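Local coordinates for methyltransferase 1 (PDB 2I2X) that carries a corrinoid prosthetic group that accepts the methyl group of methanol and passes it on for transfer to coenzyme M in methanogenesis, at the 5-hydroxybenzimidazolylcob(III)amide site and the interface of chains B and A. Coordinates in Å, arbitrary orientation; residue numbers count along the deposited sequence, not the author numbering. Chains: chain A, Methyltransferase 1; chain B/C, Methyltransferase 1.

Contact 1: the 5-hydroxybenzimidazolylcob(III)amide site. Residues chain B 225, 228, 294; chain A 133, 135-139, 143, 180-181, 183-185, 208, 210-212, 228-231; chain C 321. With B13 (5-hydroxybenzimidazolylcob(III)amide), chain D.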
loop_
_atom_site.group_PDB
_atom_site.type_symbol
_atom_site.label_atom_id
_atom_site.label_comp_id
_atom_site.label_asym_id
_atom_site.label_seq_id
_atom_site.Cartn_x
_atom_site.Cartn_y
_atom_site.Cartn_z
ATOM N N THR B 225 19.891 5.456 8.222
ATOM C CA THR B 225 20.577 6.234 7.195
ATOM C C THR B 225 21.618 5.357 6.488
ATOM O O THR B 225 21.693 5.330 5.248
ATOM C CB THR B 225 21.225 7.557 7.709
ATOM O OG1 THR B 225 20.234 8.432 8.285
ATOM C CG2 THR B 225 21.911 8.311 6.528
ATOM N N PHE B 228 19.682 2.969 4.207
ATOM C CA PHE B 228 19.019 3.555 3.069
ATOM C C PHE B 228 20.013 3.935 1.981
ATOM O O PHE B 228 19.766 3.692 0.803
ATOM C CB PHE B 228 18.120 4.732 3.474
ATOM C CG PHE B 228 17.153 5.123 2.404
ATOM C CD1 PHE B 228 17.533 6.002 1.373
ATOM C CD2 PHE B 228 15.859 4.575 2.373
ATOM C CE1 PHE B 228 16.620 6.353 0.347
ATOM C CE2 PHE B 228 14.952 4.928 1.350
ATOM C CZ PHE B 228 15.337 5.807 0.341
ATOM N N ALA B 294 6.732 3.285 2.926
ATOM C CA ALA B 294 7.801 4.184 3.343
ATOM C C ALA B 294 9.144 3.881 2.673
ATOM O O ALA B 294 9.851 4.817 2.303
ATOM C CB ALA B 294 7.941 4.196 4.855
ATOM N N GLY A 133 13.705 24.680 5.134
ATOM C CA GLY A 133 12.965 23.710 5.948
ATOM C C GLY A 133 13.567 22.310 5.906
ATOM O O GLY A 133 13.160 21.434 6.659
ATOM N N VAL A 135 16.773 19.476 5.944
ATOM C CA VAL A 135 18.032 19.166 6.642
ATOM C C VAL A 135 18.783 18.002 5.966
ATOM O O VAL A 135 19.916 17.661 6.340
ATOM C CB VAL A 135 17.735 18.914 8.185
ATOM C CG1 VAL A 135 18.737 17.978 8.866
ATOM C CG2 VAL A 135 17.639 20.245 8.938
ATOM N N HIS A 136 18.152 17.420 4.949
ATOM C CA HIS A 136 18.721 16.298 4.193
ATOM C C HIS A 136 19.874 16.739 3.273
ATOM O O HIS A 136 19.667 17.223 2.166
ATOM C CB HIS A 136 17.621 15.541 3.424
ATOM C CG HIS A 136 16.489 15.068 4.293
ATOM N ND1 HIS A 136 15.490 15.907 4.745
ATOM C CD2 HIS A 136 16.204 13.846 4.799
ATOM C CE1 HIS A 136 14.639 15.225 5.490
ATOM N NE2 HIS A 136 15.050 13.972 5.541
ATOM N N ASP A 137 21.082 16.536 3.789
ATOM C CA ASP A 137 22.378 16.884 3.226
ATOM C C ASP A 137 22.860 16.043 2.067
ATOM O O ASP A 137 23.492 16.561 1.141
ATOM C CB ASP A 137 23.428 16.612 4.307
ATOM C CG ASP A 137 23.861 17.845 5.017
ATOM O OD1 ASP A 137 24.310 18.793 4.335
ATOM O OD2 ASP A 137 23.777 17.865 6.267
ATOM N N ILE A 138 22.637 14.735 2.179
ATOM C CA ILE A 138 23.491 13.742 1.539
ATOM C C ILE A 138 23.496 13.815 0.026
ATOM O O ILE A 138 24.558 13.856 -0.590
ATOM C CB ILE A 138 23.120 12.335 1.998
ATOM C CG1 ILE A 138 23.367 12.216 3.495
ATOM C CG2 ILE A 138 23.916 11.276 1.227
ATOM C CD1 ILE A 138 22.617 11.108 4.119
ATOM N N GLY A 139 22.306 13.832 -0.563
ATOM C CA GLY A 139 22.176 13.943 -2.002
ATOM C C GLY A 139 22.863 15.186 -2.531
ATOM O O GLY A 139 23.509 15.145 -3.583
ATOM N N VAL A 143 25.984 15.465 -5.123
ATOM C CA VAL A 143 25.921 16.368 -6.275
ATOM C C VAL A 143 27.114 17.320 -6.259
ATOM O O VAL A 143 27.789 17.481 -7.280
ATOM C CB VAL A 143 24.563 17.104 -6.342
ATOM C CG1 VAL A 143 24.645 18.342 -7.216
ATOM C CG2 VAL A 143 23.476 16.137 -6.859
ATOM N N GLY A 180 19.176 22.403 -6.711
ATOM C CA GLY A 180 18.341 22.334 -5.508
ATOM C C GLY A 180 17.961 20.906 -5.146
ATOM O O GLY A 180 17.717 20.069 -6.024
ATOM N N THR A 181 17.900 20.628 -3.847
ATOM C CA THR A 181 17.603 19.304 -3.351
ATOM C C THR A 181 16.523 19.406 -2.296
ATOM O O THR A 181 16.721 20.055 -1.263
ATOM C CB THR A 181 18.860 18.660 -2.760
ATOM O OG1 THR A 181 19.773 18.381 -3.819
ATOM C CG2 THR A 181 18.539 17.345 -2.043
ATOM N N LEU A 183 13.642 16.888 -0.030
ATOM C CA LEU A 183 13.353 15.508 0.347
ATOM C C LEU A 183 11.986 15.270 0.966
ATOM O O LEU A 183 11.575 14.121 1.171
ATOM C CB LEU A 183 14.441 14.962 1.274
ATOM C CG LEU A 183 15.373 14.104 0.432
ATOM C CD1 LEU A 183 16.529 14.916 -0.123
ATOM C CD2 LEU A 183 15.840 12.925 1.228
ATOM N N MET A 184 11.290 16.356 1.268
ATOM C CA MET A 184 9.995 16.274 1.894
ATOM C C MET A 184 8.938 16.975 1.063
ATOM O O MET A 184 9.200 18.005 0.462
ATOM C CB MET A 184 10.061 16.859 3.298
ATOM C CG MET A 184 11.040 16.135 4.206
ATOM S SD MET A 184 11.083 16.777 5.881
ATOM C CE MET A 184 9.614 16.090 6.628
ATOM N N THR A 185 7.748 16.396 1.012
ATOM C CA THR A 185 6.592 17.065 0.415
ATOM C C THR A 185 6.427 18.450 1.043
ATOM O O THR A 185 6.042 19.421 0.386
ATOM C CB THR A 185 5.296 16.264 0.628
ATOM O OG1 THR A 185 5.056 16.106 2.032
ATOM C CG2 THR A 185 5.408 14.893 -0.018
ATOM N N ALA A 208 18.522 23.162 -11.825
ATOM C CA ALA A 208 18.410 21.699 -11.824
ATOM C C ALA A 208 17.981 21.135 -10.455
ATOM O O ALA A 208 18.754 21.140 -9.494
ATOM C CB ALA A 208 19.703 21.059 -12.298
ATOM N N GLY A 210 16.384 18.188 -7.790
ATOM C CA GLY A 210 16.380 16.761 -7.468
ATOM C C GLY A 210 16.032 16.481 -6.021
ATOM O O GLY A 210 15.679 17.392 -5.268
ATOM N N GLY A 211 16.135 15.214 -5.638
ATOM C CA GLY A 211 15.766 14.769 -4.289
ATOM C C GLY A 211 14.587 13.806 -4.269
ATOM O O GLY A 211 13.775 13.775 -5.201
ATOM N N GLY A 212 14.484 13.029 -3.192
ATOM C CA GLY A 212 13.508 11.956 -3.090
ATOM C C GLY A 212 12.082 12.406 -3.306
ATOM O O GLY A 212 11.289 11.691 -3.911
ATOM N N GLY A 228 16.566 16.088 -12.582
ATOM C CA GLY A 228 17.629 15.105 -12.661
ATOM C C GLY A 228 17.409 14.197 -11.474
ATOM O O GLY A 228 17.459 14.657 -10.335
ATOM N N GLU A 229 17.133 12.918 -11.730
ATOM C CA GLU A 229 16.836 11.988 -10.639
ATOM C C GLU A 229 18.078 11.456 -9.905
ATOM O O GLU A 229 18.082 11.419 -8.678
ATOM C CB GLU A 229 15.870 10.871 -11.066
ATOM C CG GLU A 229 16.417 9.835 -12.041
ATOM C CD GLU A 229 15.493 8.622 -12.196
ATOM O OE1 GLU A 229 14.308 8.808 -12.552
ATOM O OE2 GLU A 229 15.956 7.483 -11.968
ATOM N N GLU A 230 19.120 11.062 -10.640
ATOM C CA GLU A 230 20.378 10.636 -10.013
ATOM C C GLU A 230 21.327 11.829 -9.854
ATOM O O GLU A 230 21.152 12.855 -10.514
ATOM C CB GLU A 230 21.049 9.518 -10.824
ATOM C CG GLU A 230 22.197 8.750 -10.095
ATOM C CD GLU A 230 21.713 7.556 -9.247
ATOM O OE1 GLU A 230 20.694 6.944 -9.620
ATOM O OE2 GLU A 230 22.358 7.221 -8.221
ATOM N N ALA A 231 22.313 11.691 -8.968
ATOM C CA ALA A 231 23.346 12.709 -8.770
ATOM C C ALA A 231 24.245 12.874 -9.998
ATOM O O ALA A 231 24.679 13.984 -10.314
ATOM C CB ALA A 231 24.176 12.380 -7.552
ATOM N N PHE C 321 6.168 7.558 -0.402
ATOM C CA PHE C 321 7.517 7.811 0.142
ATOM C C PHE C 321 8.515 6.688 -0.277
ATOM O O PHE C 321 9.715 6.940 -0.459
ATOM C CB PHE C 321 7.524 7.952 1.684
ATOM C CG PHE C 321 6.512 8.914 2.246
ATOM C CD1 PHE C 321 6.248 10.133 1.639
ATOM C CD2 PHE C 321 5.868 8.623 3.425
ATOM C CE1 PHE C 321 5.327 11.028 2.192
ATOM C CE2 PHE C 321 4.958 9.516 3.998
ATOM C CZ PHE C 321 4.684 10.718 3.369
HETATM O O5 B13 D . 17.216 11.899 -3.121
HETATM P P B13 D . 18.528 11.901 -2.447
HETATM O O4 B13 D . 18.743 12.777 -1.312
HETATM O O2 B13 D . 19.710 12.002 -3.555
HETATM C C3R B13 D . 19.655 11.362 -4.842
HETATM C C4R B13 D . 21.144 11.437 -5.318
HETATM C C5R B13 D . 21.945 10.546 -5.517
HETATM O O8R B13 D . 21.818 9.799 -6.885
HETATM O O6R B13 D . 21.296 12.789 -5.676
HETATM C C1R B13 D . 20.094 13.063 -6.421
HETATM N N1B B13 D . 19.697 14.534 -6.496
HETATM C C2B B13 D . 19.580 15.141 -5.221
HETATM N N3B B13 D . 19.682 16.459 -5.327
HETATM C C9B B13 D . 19.913 16.746 -6.662
HETATM C C4B B13 D . 20.114 17.972 -7.353
HETATM C C5B B13 D . 20.333 17.908 -8.743
HETATM O O5B B13 D . 20.552 19.180 -9.529
HETATM C C6B B13 D . 20.344 16.632 -9.443
HETATM C C7B B13 D . 20.150 15.434 -8.784
HETATM C C8B B13 D . 19.950 15.527 -7.385
HETATM C C2R B13 D . 18.978 12.099 -5.931
HETATM O O7R B13 D . 17.697 12.606 -5.863
HETATM O O3 B13 D . 18.796 10.454 -1.822
HETATM C C2P B13 D . 19.947 10.059 -1.129
HETATM C C3P B13 D . 20.948 9.514 -2.114
HETATM C C1P B13 D . 19.536 8.939 -0.206
HETATM N N59 B13 D . 18.264 9.200 0.478
HETATM C C57 B13 D . 18.282 9.778 1.655
HETATM O O58 B13 D . 19.335 10.124 2.206
HETATM C C56 B13 D . 16.940 9.979 2.296
HETATM C C55 B13 D . 16.599 8.745 3.130
HETATM C C17 B13 D . 15.603 8.924 4.366
HETATM C C54 B13 D . 15.691 7.607 5.184
HETATM C C18 B13 D . 14.144 9.230 3.879
HETATM C C60 B13 D . 13.294 8.070 3.303
HETATM C C61 B13 D . 12.653 8.151 1.986
HETATM N N62 B13 D . 13.232 8.943 1.117
HETATM O O63 B13 D . 11.602 7.504 1.731
HETATM C C19 B13 D . 13.520 10.027 5.052
HETATM C C1 B13 D . 12.456 11.084 4.785
HETATM C C2 B13 D . 10.925 10.655 4.631
HETATM C C3 B13 D . 10.194 11.801 5.417
HETATM C C4 B13 D . 11.251 12.221 6.428
HETATM C C5 B13 D . 10.964 12.925 7.655
HETATM C C35 B13 D . 9.465 13.068 8.054
HETATM C C30 B13 D . 9.565 12.972 4.575
HETATM C C31 B13 D . 8.057 12.854 4.522
HETATM C C32 B13 D . 7.432 13.734 3.518
HETATM N N33 B13 D . 7.770 13.740 2.238
HETATM O O34 B13 D . 6.564 14.428 4.074
HETATM C C26 B13 D . 10.697 9.320 5.447
HETATM C C27 B13 D . 9.323 8.679 5.373
HETATM N N29 B13 D . 9.240 7.433 4.946
HETATM O O28 B13 D . 8.307 9.323 5.721
HETATM C C25 B13 D . 10.468 10.448 3.119
HETATM C C20 B13 D . 13.003 12.136 3.689
HETATM N N21 B13 D . 12.463 11.837 6.076
HETATM N N24 B13 D . 14.660 10.740 5.678
HETATM CO CO B13 D . 14.123 12.038 6.845
HETATM C C16 B13 D . 15.792 10.112 5.413
HETATM C C15 B13 D . 17.023 10.456 6.046
HETATM C C53 B13 D . 18.297 9.738 5.657
HETATM C C14 B13 D . 17.025 11.439 7.040
HETATM N N23 B13 D . 15.914 12.116 7.525
HETATM C C13 B13 D . 18.271 11.953 7.806
HETATM C C48 B13 D . 19.073 12.930 6.885
HETATM C C49 B13 D . 20.524 12.532 6.565
HETATM C C50 B13 D . 21.219 13.669 5.834
HETATM N N52 B13 D . 22.105 14.346 6.511
HETATM O O51 B13 D . 20.979 13.924 4.646
HETATM C C12 B13 D . 17.728 12.637 9.066
HETATM C C46 B13 D . 17.789 11.580 10.242
HETATM C C47 B13 D . 18.475 13.898 9.655
HETATM C C11 B13 D . 16.271 12.845 8.624
HETATM C C10 B13 D . 15.406 13.650 9.306
HETATM C C9 B13 D . 14.078 13.808 9.050
HETATM N N22 B13 D . 13.353 13.133 8.153
HETATM C C8 B13 D . 13.292 14.836 9.835
HETATM C C41 B13 D . 13.321 16.203 9.069
HETATM C C42 B13 D . 14.345 17.273 9.406
HETATM C C43 B13 D . 14.339 18.303 8.270
HETATM N N45 B13 D . 14.063 19.519 8.645
HETATM O O44 B13 D . 14.598 17.995 7.088
HETATM C C7 B13 D . 11.857 14.240 9.736
HETATM C C6 B13 D . 11.985 13.384 8.413
HETATM C C36 B13 D . 10.715 15.279 10.087
HETATM C C37 B13 D . 11.827 13.131 10.867
HETATM C C38 B13 D . 11.423 13.469 12.267
HETATM O O39 B13 D . 10.453 12.849 12.750
HETATM N N40 B13 D . 12.043 14.382 12.968
HETATM O O HOH W 1 19.747 13.756 0.551
#

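Contact 2: the interface of chains B and A. Residues chain B 131-135, 169; chain A 135, 159.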
loop_
_atom_site.group_PDB
_atom_site.type_symbol
_atom_site.label_atom_id
_atom_site.label_comp_id
_atom_site.label_asym_id
_atom_site.label_seq_id
_atom_site.Cartn_x
_atom_site.Cartn_y
_atom_site.Cartn_z
ATOM N N GLU B 131 18.017 21.276 17.636
ATOM C CA GLU B 131 18.888 21.604 16.504
ATOM C C GLU B 131 18.470 22.951 15.857
ATOM O O GLU B 131 17.292 23.308 15.892
ATOM C CB GLU B 131 18.832 20.475 15.485
ATOM C CG GLU B 131 19.604 20.737 14.232
ATOM C CD GLU B 131 19.821 19.509 13.391
ATOM O OE1 GLU B 131 18.817 18.897 12.959
ATOM O OE2 GLU B 131 21.003 19.181 13.131
ATOM N N ASN B 132 19.434 23.711 15.329
ATOM C CA ASN B 132 19.137 24.858 14.473
ATOM C C ASN B 132 19.790 24.640 13.147
ATOM O O ASN B 132 20.383 23.585 12.928
ATOM C CB ASN B 132 19.559 26.214 15.068
ATOM C CG ASN B 132 21.042 26.275 15.472
ATOM O OD1 ASN B 132 21.357 26.687 16.596
ATOM N ND2 ASN B 132 21.949 25.884 14.569
ATOM N N ARG B 133 19.686 25.634 12.272
ATOM C CA ARG B 133 20.245 25.576 10.922
ATOM C C ARG B 133 21.747 25.195 10.858
ATOM O O ARG B 133 22.144 24.426 9.995
ATOM C CB ARG B 133 19.948 26.898 10.205
ATOM C CG ARG B 133 20.868 27.270 9.036
ATOM C CD ARG B 133 20.059 28.027 8.006
ATOM N NE ARG B 133 20.801 28.920 7.110
ATOM C CZ ARG B 133 21.662 28.535 6.165
ATOM N NH1 ARG B 133 21.982 27.253 5.981
ATOM N NH2 ARG B 133 22.227 29.451 5.405
ATOM N N GLU B 134 22.572 25.710 11.766
ATOM C CA GLU B 134 24.005 25.386 11.723
ATOM C C GLU B 134 24.436 24.151 12.523
ATOM O O GLU B 134 25.238 23.374 12.035
ATOM C CB GLU B 134 24.922 26.599 12.011
ATOM C CG GLU B 134 24.348 27.737 12.885
ATOM C CD GLU B 134 23.348 28.649 12.139
ATOM O OE1 GLU B 134 22.345 29.076 12.771
ATOM O OE2 GLU B 134 23.554 28.930 10.928
ATOM N N PHE B 135 23.921 23.964 13.736
ATOM C CA PHE B 135 24.312 22.796 14.539
ATOM C C PHE B 135 23.306 22.221 15.521
ATOM O O PHE B 135 22.277 22.833 15.842
ATOM C CB PHE B 135 25.649 22.968 15.300
ATOM C CG PHE B 135 26.236 24.336 15.264
ATOM C CD1 PHE B 135 25.748 25.343 16.085
ATOM C CD2 PHE B 135 27.339 24.596 14.442
ATOM C CE1 PHE B 135 26.326 26.617 16.065
ATOM C CE2 PHE B 135 27.929 25.852 14.404
ATOM C CZ PHE B 135 27.422 26.869 15.224
ATOM N N LYS B 169 24.548 12.195 15.404
ATOM C CA LYS B 169 24.163 12.305 14.002
ATOM C C LYS B 169 25.223 13.006 13.129
ATOM O O LYS B 169 25.539 12.542 12.024
ATOM C CB LYS B 169 22.797 13.009 13.927
ATOM C CG LYS B 169 22.299 13.392 12.558
ATOM C CD LYS B 169 20.824 13.796 12.622
ATOM C CE LYS B 169 20.611 15.286 12.798
ATOM N NZ LYS B 169 20.395 15.973 11.506
ATOM N N VAL A 135 16.773 19.476 5.944
ATOM C CA VAL A 135 18.032 19.166 6.642
ATOM C C VAL A 135 18.783 18.002 5.966
ATOM O O VAL A 135 19.916 17.661 6.340
ATOM C CB VAL A 135 17.735 18.914 8.185
ATOM C CG1 VAL A 135 18.737 17.978 8.866
ATOM C CG2 VAL A 135 17.639 20.245 8.938
ATOM N N ARG A 159 22.435 23.798 4.216
ATOM C CA ARG A 159 21.156 23.141 4.477
ATOM C C ARG A 159 19.931 24.004 4.242
ATOM O O ARG A 159 19.438 24.134 3.135
ATOM C CB ARG A 159 21.080 22.666 5.934
ATOM C CG ARG A 159 21.963 21.514 6.315
ATOM C CD ARG A 159 22.435 21.708 7.737
ATOM N NE ARG A 159 21.732 20.879 8.708
ATOM C CZ ARG A 159 21.868 20.996 10.026
ATOM N NH1 ARG A 159 22.661 21.923 10.547
ATOM N NH2 ARG A 159 21.204 20.194 10.829
#

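Contact 1: the 5-hydroxybenzimidazolylcob(III)amide site
A:His136, the histidine of the DXHXXG motif, takes the axial place of the cofactor's own base on cobalt, the base-off, His-on mode of corrinoid binding. Its NE2 meets CO at 2.5 Å with the metal at the edge of the imidazole and in its plane; CG stands anti to the carbonyl carbon (chi1 -55°), and A:Leu183 CB lies over one ring face. The coordination is near square pyramidal. The backbone after the histidine clamps a corrin amide: O51 accepts from the N-H of A:Asp137 at 2.8 Å and, more straightly, from that of A:Ile138. On another amide, O44 takes the N-H of A:Val135 while N45 donates to A:Gly133 O from above its carbonyl plane. The displaced hydroxybenzimidazole lies deep in the Rossmann-like domain, between A:Val143 CG2, 3.6 Å from the centre of its six-membered ring, and A:Gly210 CA; its hydroxyl O5B donates to A:Ala208 O at 2.7 Å. From the methyltransferase subunit, B:Phe228, CG anti to its backbone N (chi1 -165°), turns a ring face to C55 of the cofactor's amide tail, 3.7 Å from the ring centre. An alanine here would remove the ring over C55 and would probably leave the tail less firmly held against chain B. C:Phe321 sets its ring near two further amides. The site thus anchors the methyl-carrying cobalt in MtaC while presenting the corrin to MtaB.

Contact 2: the interface of chains B and A
Charge pairing between a long basic side chain and an acidic one anchors this small patch, where a loop of the methyltransferase subunit, residues 131 to 135, meets the corrinoid protein. A:Arg159 and B:Glu131 reach toward each other tip to tip. The guanidinium nitrogen NH2 donates to the carboxylate oxygen OE2 at 2.5 Å, a hydrogen bond that is also a salt bridge, bent to 132° at the hydrogen. The two flat groups are turned 69° apart: OE2 lies close to the guanidinium plane, yet NH2 comes to it from above the carboxylate plane. B:Glu131 gets there with CG anti to its backbone N (chi1 176°) and an extended chain beyond, whereas A:Arg159 bends at chi2 and chi3.

The same carboxylate is engaged within its own subunit. B:Lys169, at the start of helix 169-176, bends at its last two torsions and brings NZ to 3.6 Å from B:Glu131 OE1, a looser salt bridge. The acid therefore lies between two basic groups, one from each subunit, which would probably favour its ionised form and ease the repulsion between B:Lys169 NZ and A:Arg159 NH2, 4.4 Å apart.

Backbone packing is the second kind of contact. The arginine tip lies against the loop, with NH1 at 2.6 Å from the carbonyl oxygen of B:Arg133; its N-H points away from that oxygen, so the pair is a close polar approach without a hydrogen bond. The carbonyl oxygen of B:Glu134 is also near NH1, and the backbone N of B:Phe135 lies in the guanidinium plane at its edge.

Van der Waals contact is slight and comes from A:Val135. This branched side chain crosses B:Lys169 obliquely, its CG1 methyl, anti to the backbone N, resting 3.7 Å from the amine NZ of the lysine.

The centres of the C-alpha atoms of contact 1 and contact 2 lie about 16 Å apart, and A:Val135 belongs to both. Its backbone and the CB and CG2 of its side chain meet the cofactor, while the CG1 branch is turned to the partner subunit, so the loop that carries the cobalt-binding histidine also forms part of the protein-protein surface. Contact 1 draws on chains A, B and C, whereas contact 2 joins only A and B beside it. Together they suggest that docking of MtaB on MtaC is coupled in space to placement of the corrin, consistent with the heterotetramer of two MtaB and two MtaC subunits.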